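Local structure of alcohol oxidase (Myceliophthora thermophila, 6F74) at residues A[354-358]-A[456-462]; A[435-441]-A[496-502]; A[316-321]-A[400-405]; A[349-355]-A[371-377]. The protein is a VAO-type flavoprotein that binds FAD and probably oxidises an alcohol-type substrate with molecular oxygen as electron acceptor. All coordinates share one frame; numbering follows the deposited sequence.

Contact 1 of 4, residues A[354-358]-A[456-462]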
# COMPACT_ATOMS: atom_id res chain seq x y z
N PHE A 354 2.29 -11.07 -13.24
CA PHE A 354 1.62 -9.99 -13.94
C PHE A 354 1.09 -10.54 -15.24
O PHE A 354 1.81 -11.25 -15.91
CB PHE A 354 2.63 -8.86 -14.28
CG PHE A 354 3.26 -8.22 -13.08
CD1 PHE A 354 4.37 -8.80 -12.47
CD2 PHE A 354 2.74 -7.05 -12.55
CE1 PHE A 354 4.96 -8.21 -11.34
CE2 PHE A 354 3.34 -6.46 -11.42
CZ PHE A 354 4.45 -7.04 -10.82
N TRP A 355 -0.12 -10.18 -15.63
CA TRP A 355 -0.67 -10.70 -16.86
C TRP A 355 -1.76 -9.82 -17.44
O TRP A 355 -2.40 -9.03 -16.72
CB TRP A 355 -1.16 -12.16 -16.69
CG TRP A 355 -2.35 -12.38 -15.74
CD1 TRP A 355 -2.29 -12.65 -14.42
CD2 TRP A 355 -3.74 -12.42 -16.09
NE1 TRP A 355 -3.56 -12.82 -13.90
CE2 TRP A 355 -4.47 -12.69 -14.91
CE3 TRP A 355 -4.45 -12.23 -17.28
CZ2 TRP A 355 -5.86 -12.76 -14.89
CZ3 TRP A 355 -5.84 -12.30 -17.26
CH2 TRP A 355 -6.53 -12.56 -16.07
N PHE A 356 -1.96 -10.00 -18.74
CA PHE A 356 -2.85 -9.17 -19.53
C PHE A 356 -3.49 -10.05 -20.57
O PHE A 356 -2.79 -10.78 -21.29
CB PHE A 356 -2.08 -8.05 -20.27
CG PHE A 356 -1.59 -6.97 -19.38
CD1 PHE A 356 -2.42 -5.90 -19.07
CD2 PHE A 356 -0.30 -7.02 -18.83
CE1 PHE A 356 -1.98 -4.90 -18.20
CE2 PHE A 356 0.12 -6.03 -17.97
CZ PHE A 356 -0.70 -4.96 -17.66
N ARG A 357 -4.80 -9.96 -20.67
CA ARG A 357 -5.52 -10.55 -21.81
C ARG A 357 -5.22 -9.81 -23.10
O ARG A 357 -5.10 -10.40 -24.15
CB ARG A 357 -7.02 -10.49 -21.59
CG ARG A 357 -7.70 -11.48 -22.54
CD ARG A 357 -8.97 -10.98 -23.22
NE ARG A 357 -10.11 -11.13 -22.36
CZ ARG A 357 -10.94 -12.17 -22.33
NH1 ARG A 357 -10.82 -13.20 -23.16
NH2 ARG A 357 -11.93 -12.13 -21.43
N SER A 358 -5.10 -8.50 -22.99
CA SER A 358 -4.69 -7.66 -24.12
C SER A 358 -3.96 -6.48 -23.54
O SER A 358 -4.31 -6.00 -22.45
CB SER A 358 -5.94 -7.16 -24.87
OG SER A 358 -6.61 -6.23 -24.04
N GLU A 456 -11.61 -15.53 -16.58
CA GLU A 456 -12.30 -14.95 -17.73
C GLU A 456 -12.82 -13.56 -17.41
O GLU A 456 -12.57 -12.63 -18.16
CB GLU A 456 -13.45 -15.85 -18.20
CG GLU A 456 -14.13 -15.42 -19.51
CD GLU A 456 -13.16 -15.35 -20.67
OE1 GLU A 456 -12.23 -16.20 -20.80
OE2 GLU A 456 -13.29 -14.38 -21.45
N VAL A 457 -13.52 -13.42 -16.29
CA VAL A 457 -14.05 -12.11 -15.85
C VAL A 457 -12.97 -11.06 -15.51
O VAL A 457 -13.05 -9.94 -16.00
CB VAL A 457 -15.02 -12.24 -14.66
CG1 VAL A 457 -15.49 -10.85 -14.18
CG2 VAL A 457 -16.23 -13.08 -15.04
N VAL A 458 -12.00 -11.40 -14.66
CA VAL A 458 -10.94 -10.43 -14.29
C VAL A 458 -9.98 -10.07 -15.47
O VAL A 458 -9.36 -9.00 -15.45
CB VAL A 458 -10.13 -10.79 -13.01
CG1 VAL A 458 -11.05 -10.96 -11.83
CG2 VAL A 458 -9.27 -12.02 -13.20
N ALA A 459 -9.87 -10.95 -16.47
CA ALA A 459 -9.15 -10.62 -17.71
C ALA A 459 -9.70 -9.35 -18.39
O ALA A 459 -9.00 -8.63 -19.11
CB ALA A 459 -9.21 -11.80 -18.68
N GLY A 460 -10.99 -9.11 -18.17
CA GLY A 460 -11.60 -7.89 -18.65
C GLY A 460 -11.96 -7.97 -20.10
O GLY A 460 -11.77 -9.00 -20.76
N LYS A 461 -12.46 -6.85 -20.58
CA LYS A 461 -12.93 -6.71 -21.94
C LYS A 461 -11.69 -6.47 -22.81
O LYS A 461 -10.88 -5.57 -22.53
CB LYS A 461 -13.88 -5.52 -22.06
CG LYS A 461 -14.94 -5.38 -20.94
CD LYS A 461 -16.17 -4.58 -21.40
CE LYS A 461 -17.23 -4.59 -20.32
NZ LYS A 461 -18.26 -3.51 -20.50
N PRO A 462 -11.53 -7.25 -23.89
CA PRO A 462 -10.37 -7.07 -24.79
C PRO A 462 -10.08 -5.63 -25.29
O PRO A 462 -8.95 -5.38 -25.73
CB PRO A 462 -10.72 -7.97 -25.97
CG PRO A 462 -11.48 -9.10 -25.34
CD PRO A 462 -12.31 -8.46 -24.23
O HOH W 1 -6.45 -8.59 -19.22
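The guanidinium of R357 carries P462 CG over one face and has E456 OE2 and G460 O along its edge, while the indole of W355 is met at its edge by A459 CB and V458 CG2. The contact joins the end of strand 349-356 to the turn that terminates helix 448-458, where G460, with positive phi, leaves helical geometry. R357 CG lies anti to the backbone N (chi1 -162°), and bends at chi2 and chi3 then lay the chain past A459 CB. NE (3.1 Å) and NH2 (3.2 Å) of R357 both grip G460 O, side-on and from opposite faces of its carbonyl plane. NH2 also forms the salt bridge to E456 OE2 (2.6 Å), which lies in the guanidinium plane but is approached from above the carboxylate, 51° out of its plane. The other oxygen, E456 OE1, is paired with R452. A leucine at R357 would probably leave G460 O without either donor and E456 OE2 without its cation. W355 CZ3 packs on A459 CB at 3.7 Å and W355 CZ2 on V458 CG2 at 3.9 Å; L331 and I334 of helix 328-346 also touch the indole. At the far end S358 OG donates to P462 O (3.0 Å) from above the carbonyl plane.

Contact 2 of 4, residues A[435-441]-A[496-502]; sequences ITSRLIN and SPFVMIS
The first torsions of F498 and I440 bring ring and branched chain together: F498 CG sits between its backbone N and carbonyl carbon (chi1 71°), turning one face of the ring to I440, while I440 places CG1 beside its own N (chi1 -53°) and CG2 beside the carbonyl carbon. I440 CB therefore stands over one face of the phenyl ring in a CH-pi contact, 4.0 Å from the centroid and 23° off the normal. CG2 touches CZ of F498, and I440 CG1 reaches the sulfur SD of M500 at 3.7 Å, so one isoleucine spans the aromatic ring and the thioether. The backbones run antiparallel. T436 with S502 and R438 with M500 are hydrogen-bonded pairs, bonded both ways, as in T436 N to S502 O (2.9 Å) and M500 N to R438 O (2.9 Å); I440 N adds a bond to F498 O (3.1 Å). S437 with I501 and L439 with V499 are the non-hydrogen-bonded pairs, and their side chains occupy the opposite face: L439 CD1 lies 3.8 Å from V499 CG2, and S437 CB 3.8 Å from I501 CG1. S437 OG turns out to E543 O and the N of Y540, a residue that binds FAD. Strand 435-440 is one of the two outermost strands of a seven-stranded antiparallel sheet, consistent with the substrate (cap) domain of VAO-type flavoproteins, with strand 467-472 on the other side of strand 498-503; the face bearing R438, M500 and F498 is covered by helices 512-533 and 328-346.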
# COMPACT_ATOMS: atom_id res chain seq x y z
N ILE A 435 -8.56 -0.46 -8.01
CA ILE A 435 -8.29 -1.88 -7.95
C ILE A 435 -9.17 -2.56 -6.93
O ILE A 435 -9.80 -1.90 -6.07
CB ILE A 435 -6.79 -2.16 -7.64
CG1 ILE A 435 -6.40 -1.59 -6.26
CG2 ILE A 435 -5.90 -1.58 -8.74
CD1 ILE A 435 -5.01 -1.96 -5.76
N THR A 436 -9.21 -3.88 -7.03
CA THR A 436 -9.84 -4.74 -6.00
C THR A 436 -8.85 -5.85 -5.66
O THR A 436 -8.04 -6.26 -6.51
CB THR A 436 -11.18 -5.32 -6.50
OG1 THR A 436 -11.75 -6.15 -5.50
CG2 THR A 436 -10.99 -6.12 -7.84
N SER A 437 -8.84 -6.30 -4.41
CA SER A 437 -7.93 -7.38 -4.02
C SER A 437 -8.72 -8.45 -3.28
O SER A 437 -9.74 -8.17 -2.61
CB SER A 437 -6.74 -6.88 -3.21
OG SER A 437 -7.09 -6.09 -2.08
N ARG A 438 -8.27 -9.68 -3.49
CA ARG A 438 -8.89 -10.84 -2.89
C ARG A 438 -7.84 -11.86 -2.50
O ARG A 438 -7.05 -12.32 -3.34
CB ARG A 438 -9.91 -11.46 -3.82
CG ARG A 438 -10.87 -12.41 -3.09
CD ARG A 438 -11.87 -11.64 -2.26
NE ARG A 438 -12.71 -12.50 -1.44
CZ ARG A 438 -13.45 -12.07 -0.40
NH1 ARG A 438 -13.44 -10.78 -0.03
NH2 ARG A 438 -14.18 -12.95 0.28
N LEU A 439 -7.79 -12.16 -1.21
CA LEU A 439 -6.96 -13.23 -0.70
C LEU A 439 -7.61 -14.54 -1.16
O LEU A 439 -8.83 -14.68 -1.09
CB LEU A 439 -6.83 -13.16 0.81
CG LEU A 439 -5.76 -12.22 1.41
CD1 LEU A 439 -6.02 -10.75 1.04
CD2 LEU A 439 -5.79 -12.39 2.92
N ILE A 440 -6.79 -15.47 -1.65
CA ILE A 440 -7.27 -16.75 -2.21
C ILE A 440 -6.78 -17.93 -1.38
O ILE A 440 -5.57 -18.15 -1.26
CB ILE A 440 -6.79 -16.95 -3.66
CG1 ILE A 440 -7.14 -15.74 -4.53
CG2 ILE A 440 -7.38 -18.20 -4.27
CD1 ILE A 440 -8.60 -15.35 -4.58
N ASN A 441 -7.74 -18.69 -0.81
CA ASN A 441 -7.43 -19.92 -0.05
C ASN A 441 -7.30 -21.12 -1.01
O ASN A 441 -7.95 -21.14 -2.06
CB ASN A 441 -8.52 -20.18 1.00
CG ASN A 441 -9.89 -20.36 0.39
OD1 ASN A 441 -10.36 -19.51 -0.36
ND2 ASN A 441 -10.54 -21.50 0.69
N SER A 496 -4.53 -18.04 3.23
CA SER A 496 -4.42 -17.66 1.82
C SER A 496 -2.97 -17.42 1.44
O SER A 496 -2.34 -16.49 1.97
CB SER A 496 -5.27 -16.42 1.56
OG SER A 496 -6.57 -16.61 2.11
N PRO A 497 -2.40 -18.24 0.54
CA PRO A 497 -0.98 -18.07 0.25
C PRO A 497 -0.69 -16.93 -0.71
O PRO A 497 0.45 -16.47 -0.75
CB PRO A 497 -0.57 -19.42 -0.36
CG PRO A 497 -1.82 -20.09 -0.77
CD PRO A 497 -2.97 -19.44 -0.09
N PHE A 498 -1.70 -16.48 -1.45
CA PHE A 498 -1.53 -15.39 -2.38
C PHE A 498 -2.75 -14.50 -2.49
O PHE A 498 -3.82 -14.82 -2.01
CB PHE A 498 -1.11 -15.92 -3.76
CG PHE A 498 -2.19 -16.64 -4.52
CD1 PHE A 498 -2.35 -18.02 -4.38
CD2 PHE A 498 -2.98 -15.98 -5.44
CE1 PHE A 498 -3.32 -18.69 -5.09
CE2 PHE A 498 -3.94 -16.66 -6.17
CZ PHE A 498 -4.12 -18.01 -6.00
N VAL A 499 -2.53 -13.34 -3.10
CA VAL A 499 -3.56 -12.35 -3.36
C VAL A 499 -3.68 -12.14 -4.86
O VAL A 499 -2.69 -12.14 -5.58
CB VAL A 499 -3.23 -11.01 -2.68
CG1 VAL A 499 -4.38 -10.02 -2.84
CG2 VAL A 499 -2.93 -11.24 -1.19
N MET A 500 -4.92 -11.99 -5.33
CA MET A 500 -5.18 -11.53 -6.70
C MET A 500 -5.62 -10.09 -6.61
O MET A 500 -6.48 -9.74 -5.78
CB MET A 500 -6.27 -12.36 -7.38
CG MET A 500 -5.85 -13.80 -7.62
SD MET A 500 -7.14 -14.93 -8.11
CE MET A 500 -7.46 -14.47 -9.80
N ILE A 501 -4.99 -9.24 -7.42
CA ILE A 501 -5.39 -7.85 -7.60
C ILE A 501 -5.77 -7.65 -9.06
O ILE A 501 -5.06 -8.09 -9.96
CB ILE A 501 -4.24 -6.91 -7.23
CG1 ILE A 501 -3.92 -7.11 -5.75
CG2 ILE A 501 -4.60 -5.46 -7.51
CD1 ILE A 501 -2.82 -6.23 -5.20
N SER A 502 -6.92 -7.03 -9.29
CA SER A 502 -7.39 -6.72 -10.64
C SER A 502 -7.84 -5.27 -10.65
O SER A 502 -8.48 -4.82 -9.72
CB SER A 502 -8.53 -7.65 -11.04
OG SER A 502 -8.94 -7.45 -12.39

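Contact 3 of 4, residues A[316-321]-A[400-405]; sequences LAIAPR and EDKLVI
A319 and V404 form an antiparallel hydrogen-bonded pair, A319 N donating to V404 O (2.9 Å) and V404 N to A319 O (2.8 Å). The strand segments 316-320 and 403-405 run antiparallel, 161° between their directions; I318 with I405 and P320 with L403 flank that pair as non-hydrogen-bonded ones. Beyond them a weak bond from R321 N to K402 O carries the pairing into the turn. This is one margin of the seven-stranded antiparallel sheet, where 403-412 is the edge strand on this side and 311-320 stands between it and 370-378. On the face covered by helix 328-346, I318 CG2 packs against L403 CD1 (3.7 Å), and L316 and I405 lie side by side, pointing the same way, with L316 CD1 3.9 Å from I405 CG2. R321 works at the exposed end. Its chain, extended from CG to NE, runs beside the turn 400-402 and brings NH2 to E400 O at 2.7 Å, nearly in line with the carbonyl (170°) and close to the guanidinium plane; NE adds a weak second bond to the same oxygen. V404 CG2 stands over one guanidinium face, toward its rim, 3.8 Å from R321 NH1.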
# COMPACT_ATOMS: atom_id res chain seq x y z
N LEU A 316 9.52 -16.39 -15.42
CA LEU A 316 8.65 -17.16 -16.31
C LEU A 316 7.91 -16.21 -17.21
O LEU A 316 7.43 -15.21 -16.74
CB LEU A 316 7.61 -17.98 -15.51
CG LEU A 316 6.58 -18.81 -16.31
CD1 LEU A 316 7.23 -20.00 -17.01
CD2 LEU A 316 5.48 -19.30 -15.39
N ALA A 317 7.77 -16.55 -18.48
CA ALA A 317 6.98 -15.77 -19.39
C ALA A 317 6.22 -16.68 -20.34
O ALA A 317 6.76 -17.68 -20.83
CB ALA A 317 7.87 -14.81 -20.18
N ILE A 318 4.98 -16.32 -20.57
CA ILE A 318 4.03 -17.12 -21.33
C ILE A 318 3.33 -16.20 -22.31
O ILE A 318 2.77 -15.18 -21.89
CB ILE A 318 2.92 -17.74 -20.44
CG1 ILE A 318 3.52 -18.46 -19.23
CG2 ILE A 318 2.02 -18.63 -21.26
CD1 ILE A 318 2.53 -18.93 -18.21
N ALA A 319 3.31 -16.58 -23.58
CA ALA A 319 2.59 -15.84 -24.59
C ALA A 319 1.89 -16.77 -25.55
O ALA A 319 2.37 -17.88 -25.76
CB ALA A 319 3.57 -14.99 -25.39
N PRO A 320 0.78 -16.30 -26.17
CA PRO A 320 0.08 -17.06 -27.18
C PRO A 320 0.92 -17.27 -28.41
O PRO A 320 1.64 -16.38 -28.81
CB PRO A 320 -1.12 -16.17 -27.56
CG PRO A 320 -0.84 -14.84 -27.07
CD PRO A 320 0.09 -15.03 -25.88
N ARG A 321 0.86 -18.46 -28.97
CA ARG A 321 1.32 -18.66 -30.34
C ARG A 321 0.35 -18.01 -31.28
O ARG A 321 0.74 -17.54 -32.31
CB ARG A 321 1.44 -20.15 -30.69
CG ARG A 321 2.54 -20.85 -29.93
CD ARG A 321 2.89 -22.18 -30.57
NE ARG A 321 3.76 -22.88 -29.62
CZ ARG A 321 5.09 -22.81 -29.58
NH1 ARG A 321 5.79 -22.10 -30.47
NH2 ARG A 321 5.75 -23.49 -28.63
N GLU A 400 2.65 -26.57 -24.39
CA GLU A 400 3.85 -26.25 -25.20
C GLU A 400 3.51 -26.09 -26.67
O GLU A 400 4.08 -25.24 -27.33
CB GLU A 400 4.99 -27.27 -25.02
CG GLU A 400 5.40 -27.42 -23.56
CD GLU A 400 6.75 -26.82 -23.13
OE1 GLU A 400 7.15 -25.71 -23.61
OE2 GLU A 400 7.34 -27.47 -22.17
N ASP A 401 2.54 -26.85 -27.15
CA ASP A 401 2.04 -26.71 -28.52
C ASP A 401 1.22 -25.45 -28.75
O ASP A 401 1.11 -25.02 -29.88
CB ASP A 401 1.22 -27.95 -28.90
CG ASP A 401 2.07 -29.21 -28.90
OD1 ASP A 401 3.31 -29.05 -28.81
OD2 ASP A 401 1.52 -30.35 -28.93
N LYS A 402 0.64 -24.88 -27.70
CA LYS A 402 -0.33 -23.79 -27.77
C LYS A 402 0.24 -22.42 -27.40
O LYS A 402 -0.24 -21.39 -27.89
CB LYS A 402 -1.52 -24.15 -26.86
CG LYS A 402 -2.11 -25.54 -27.15
CD LYS A 402 -3.45 -25.84 -26.47
CE LYS A 402 -4.38 -26.72 -27.31
NZ LYS A 402 -3.82 -28.06 -27.76
N LEU A 403 1.29 -22.40 -26.57
CA LEU A 403 1.90 -21.18 -26.05
C LEU A 403 3.42 -21.22 -26.15
O LEU A 403 4.02 -22.29 -26.12
CB LEU A 403 1.51 -20.99 -24.60
CG LEU A 403 0.02 -21.05 -24.26
CD1 LEU A 403 -0.26 -21.04 -22.80
CD2 LEU A 403 -0.73 -19.87 -24.88
N VAL A 404 4.03 -20.05 -26.29
CA VAL A 404 5.48 -19.89 -26.16
C VAL A 404 5.82 -19.61 -24.69
O VAL A 404 5.34 -18.63 -24.12
CB VAL A 404 6.00 -18.74 -27.02
CG1 VAL A 404 7.53 -18.62 -26.90
CG2 VAL A 404 5.57 -18.92 -28.49
N ILE A 405 6.63 -20.46 -24.09
CA ILE A 405 6.91 -20.42 -22.65
C ILE A 405 8.42 -20.39 -22.43
O ILE A 405 9.12 -21.23 -22.96
CB ILE A 405 6.33 -21.65 -21.93
CG1 ILE A 405 4.81 -21.59 -21.95
CG2 ILE A 405 6.79 -21.72 -20.47
CD1 ILE A 405 4.12 -22.89 -21.60

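Contact 4 of 4, residues A[349-355]-A[371-377]; sequences VAGYGFW and YTHGFWT
Neighbouring central strands of the seven-stranded antiparallel sheet, 349-356 and 370-378, pair here beside the flavin pocket, Y352 and W376 meeting on the face nearer FAD. A350 with W376, Y352 with G374 and F354 with T372 are hydrogen-bonded pairs, each bonded both ways, as in F354 N to T372 O (2.8 Å). With chi1 at 39° the W376 indole is turned back across the opposite strand. A350 O and G351 CA thus lie against one face, the latter in a CH-pi contact 3.9 Å from the centroid of the six-membered ring. W376 CH2 reaches the edge of the Y352 ring at CD1 (3.9 Å), and W376 NE1 donates a hydrogen bond to P248 O. A CB on G351 would clash with G374 O and F375 CA, and one on G353 with Y371 OH. On the opposite face W355 CB touches Y371 CD2 (3.7 Å). Y371 OH and H373 ND1 share a hydrogen bond of 2.8 Å in the imidazole plane, and ND1 stands over the centre of the F375 ring. An alanine in place of W376 removes the indole N-H that P248 O accepts and would probably uncover G351 and let the Y352 ring turn more freely. Since Y352 OH is hydrogen-bonded to ND1 of the FAD-binding H246, the packing at W376 probably helps hold that phenol toward the flavin site.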
# COMPACT_ATOMS: atom_id res chain seq x y z
N VAL A 349 8.22 -20.88 -2.28
CA VAL A 349 8.23 -19.95 -3.40
C VAL A 349 7.36 -18.73 -3.07
O VAL A 349 6.26 -18.84 -2.48
CB VAL A 349 7.74 -20.61 -4.72
CG1 VAL A 349 7.87 -19.65 -5.90
CG2 VAL A 349 8.53 -21.86 -5.03
N ALA A 350 7.87 -17.56 -3.45
CA ALA A 350 7.17 -16.29 -3.29
C ALA A 350 7.49 -15.37 -4.46
O ALA A 350 8.45 -15.61 -5.22
CB ALA A 350 7.55 -15.63 -1.97
N GLY A 351 6.71 -14.31 -4.59
CA GLY A 351 7.00 -13.24 -5.56
C GLY A 351 5.77 -12.72 -6.27
O GLY A 351 4.65 -12.81 -5.76
N TYR A 352 5.99 -12.14 -7.45
CA TYR A 352 4.91 -11.43 -8.11
C TYR A 352 4.79 -11.81 -9.56
O TYR A 352 5.80 -11.91 -10.28
CB TYR A 352 5.11 -9.92 -7.98
CG TYR A 352 5.28 -9.47 -6.55
CD1 TYR A 352 6.57 -9.43 -5.95
CD2 TYR A 352 4.20 -9.10 -5.80
CE1 TYR A 352 6.72 -9.02 -4.64
CE2 TYR A 352 4.35 -8.69 -4.48
CZ TYR A 352 5.62 -8.65 -3.91
OH TYR A 352 5.77 -8.23 -2.62
N GLY A 353 3.54 -11.97 -9.98
CA GLY A 353 3.18 -12.29 -11.37
C GLY A 353 2.21 -11.27 -11.92
O GLY A 353 1.41 -10.70 -11.17
N PHE A 354 2.29 -11.07 -13.24
CA PHE A 354 1.62 -9.99 -13.94
C PHE A 354 1.09 -10.54 -15.24
O PHE A 354 1.81 -11.25 -15.91
CB PHE A 354 2.63 -8.86 -14.28
CG PHE A 354 3.26 -8.22 -13.08
CD1 PHE A 354 4.37 -8.80 -12.47
CD2 PHE A 354 2.74 -7.05 -12.55
CE1 PHE A 354 4.96 -8.21 -11.34
CE2 PHE A 354 3.34 -6.46 -11.42
CZ PHE A 354 4.45 -7.04 -10.82
N TRP A 355 -0.12 -10.18 -15.63
CA TRP A 355 -0.67 -10.70 -16.86
C TRP A 355 -1.76 -9.82 -17.44
O TRP A 355 -2.40 -9.03 -16.72
CB TRP A 355 -1.16 -12.16 -16.69
CG TRP A 355 -2.35 -12.38 -15.74
CD1 TRP A 355 -2.29 -12.65 -14.42
CD2 TRP A 355 -3.74 -12.42 -16.09
NE1 TRP A 355 -3.56 -12.82 -13.90
CE2 TRP A 355 -4.47 -12.69 -14.91
CE3 TRP A 355 -4.45 -12.23 -17.28
CZ2 TRP A 355 -5.86 -12.76 -14.89
CZ3 TRP A 355 -5.84 -12.30 -17.26
CH2 TRP A 355 -6.53 -12.56 -16.07
N TYR A 371 1.59 -13.51 -19.78
CA TYR A 371 1.79 -13.62 -18.34
C TYR A 371 3.28 -13.60 -18.12
O TYR A 371 4.01 -14.27 -18.85
CB TYR A 371 1.24 -14.97 -17.81
CG TYR A 371 1.68 -15.28 -16.39
CD1 TYR A 371 2.96 -15.78 -16.09
CD2 TYR A 371 0.81 -15.03 -15.32
CE1 TYR A 371 3.35 -16.02 -14.77
CE2 TYR A 371 1.20 -15.27 -14.01
CZ TYR A 371 2.46 -15.77 -13.74
OH TYR A 371 2.77 -16.03 -12.43
N THR A 372 3.71 -12.90 -17.09
CA THR A 372 5.10 -12.92 -16.70
C THR A 372 5.21 -12.92 -15.20
O THR A 372 4.33 -12.41 -14.52
CB THR A 372 5.89 -11.71 -17.30
OG1 THR A 372 7.27 -11.98 -17.16
CG2 THR A 372 5.59 -10.43 -16.63
N HIS A 373 6.28 -13.49 -14.66
CA HIS A 373 6.53 -13.39 -13.22
C HIS A 373 7.99 -13.41 -12.83
O HIS A 373 8.83 -13.89 -13.58
CB HIS A 373 5.70 -14.41 -12.40
CG HIS A 373 6.26 -15.81 -12.31
ND1 HIS A 373 5.45 -16.91 -12.36
CD2 HIS A 373 7.50 -16.29 -12.04
CE1 HIS A 373 6.17 -18.01 -12.20
NE2 HIS A 373 7.42 -17.66 -12.01
N GLY A 374 8.24 -12.85 -11.64
CA GLY A 374 9.49 -12.96 -10.90
C GLY A 374 9.16 -13.62 -9.56
O GLY A 374 8.58 -12.96 -8.66
N PHE A 375 9.44 -14.92 -9.47
CA PHE A 375 9.28 -15.69 -8.26
C PHE A 375 10.67 -16.05 -7.74
O PHE A 375 11.68 -15.89 -8.44
CB PHE A 375 8.48 -16.99 -8.50
CG PHE A 375 6.97 -16.82 -8.69
CD1 PHE A 375 6.32 -15.57 -8.62
CD2 PHE A 375 6.19 -17.95 -8.93
CE1 PHE A 375 4.96 -15.47 -8.79
CE2 PHE A 375 4.81 -17.85 -9.11
CZ PHE A 375 4.20 -16.60 -9.04
N TRP A 376 10.70 -16.57 -6.52
CA TRP A 376 11.97 -16.91 -5.88
C TRP A 376 11.82 -17.84 -4.71
O TRP A 376 10.75 -17.91 -4.09
CB TRP A 376 12.69 -15.65 -5.43
CG TRP A 376 11.77 -14.58 -4.85
CD1 TRP A 376 11.22 -14.55 -3.60
CD2 TRP A 376 11.36 -13.38 -5.49
NE1 TRP A 376 10.46 -13.42 -3.44
CE2 TRP A 376 10.54 -12.67 -4.58
CE3 TRP A 376 11.59 -12.83 -6.76
CZ2 TRP A 376 9.95 -11.45 -4.90
CZ3 TRP A 376 11.02 -11.63 -7.07
CH2 TRP A 376 10.20 -10.94 -6.14
N THR A 377 12.90 -18.57 -4.45
CA THR A 377 13.04 -19.39 -3.27
C THR A 377 14.21 -18.85 -2.44
O THR A 377 15.38 -19.18 -2.71
CB THR A 377 13.37 -20.86 -3.65
OG1 THR A 377 14.48 -20.89 -4.56
CG2 THR A 377 12.16 -21.53 -4.28

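Contacts 2, 3 and 4 pair strands of one seven-stranded antiparallel sheet, contact 3 at one margin, contact 2 at the other and contact 4 between. Contact 1 docks a helix end onto strand 349-356, sharing F354 and W355 with contact 4. Contacts 3 and 4 are joined by probable backbone hydrogen bonds, I318 N to Y371 O (2.8 Å) and H373 N to L316 O (2.9 Å). Contacts 1 and 2 touch where V458 O packs 3.5 Å from S502 OG. Contacts 2 and 4, centres 14 Å apart, both approach the flavin: the Y352 side chain is about 5 Å from FAD, that of I501 about 8 Å. Contacts 1 and 3 lie away from the flavin pocket.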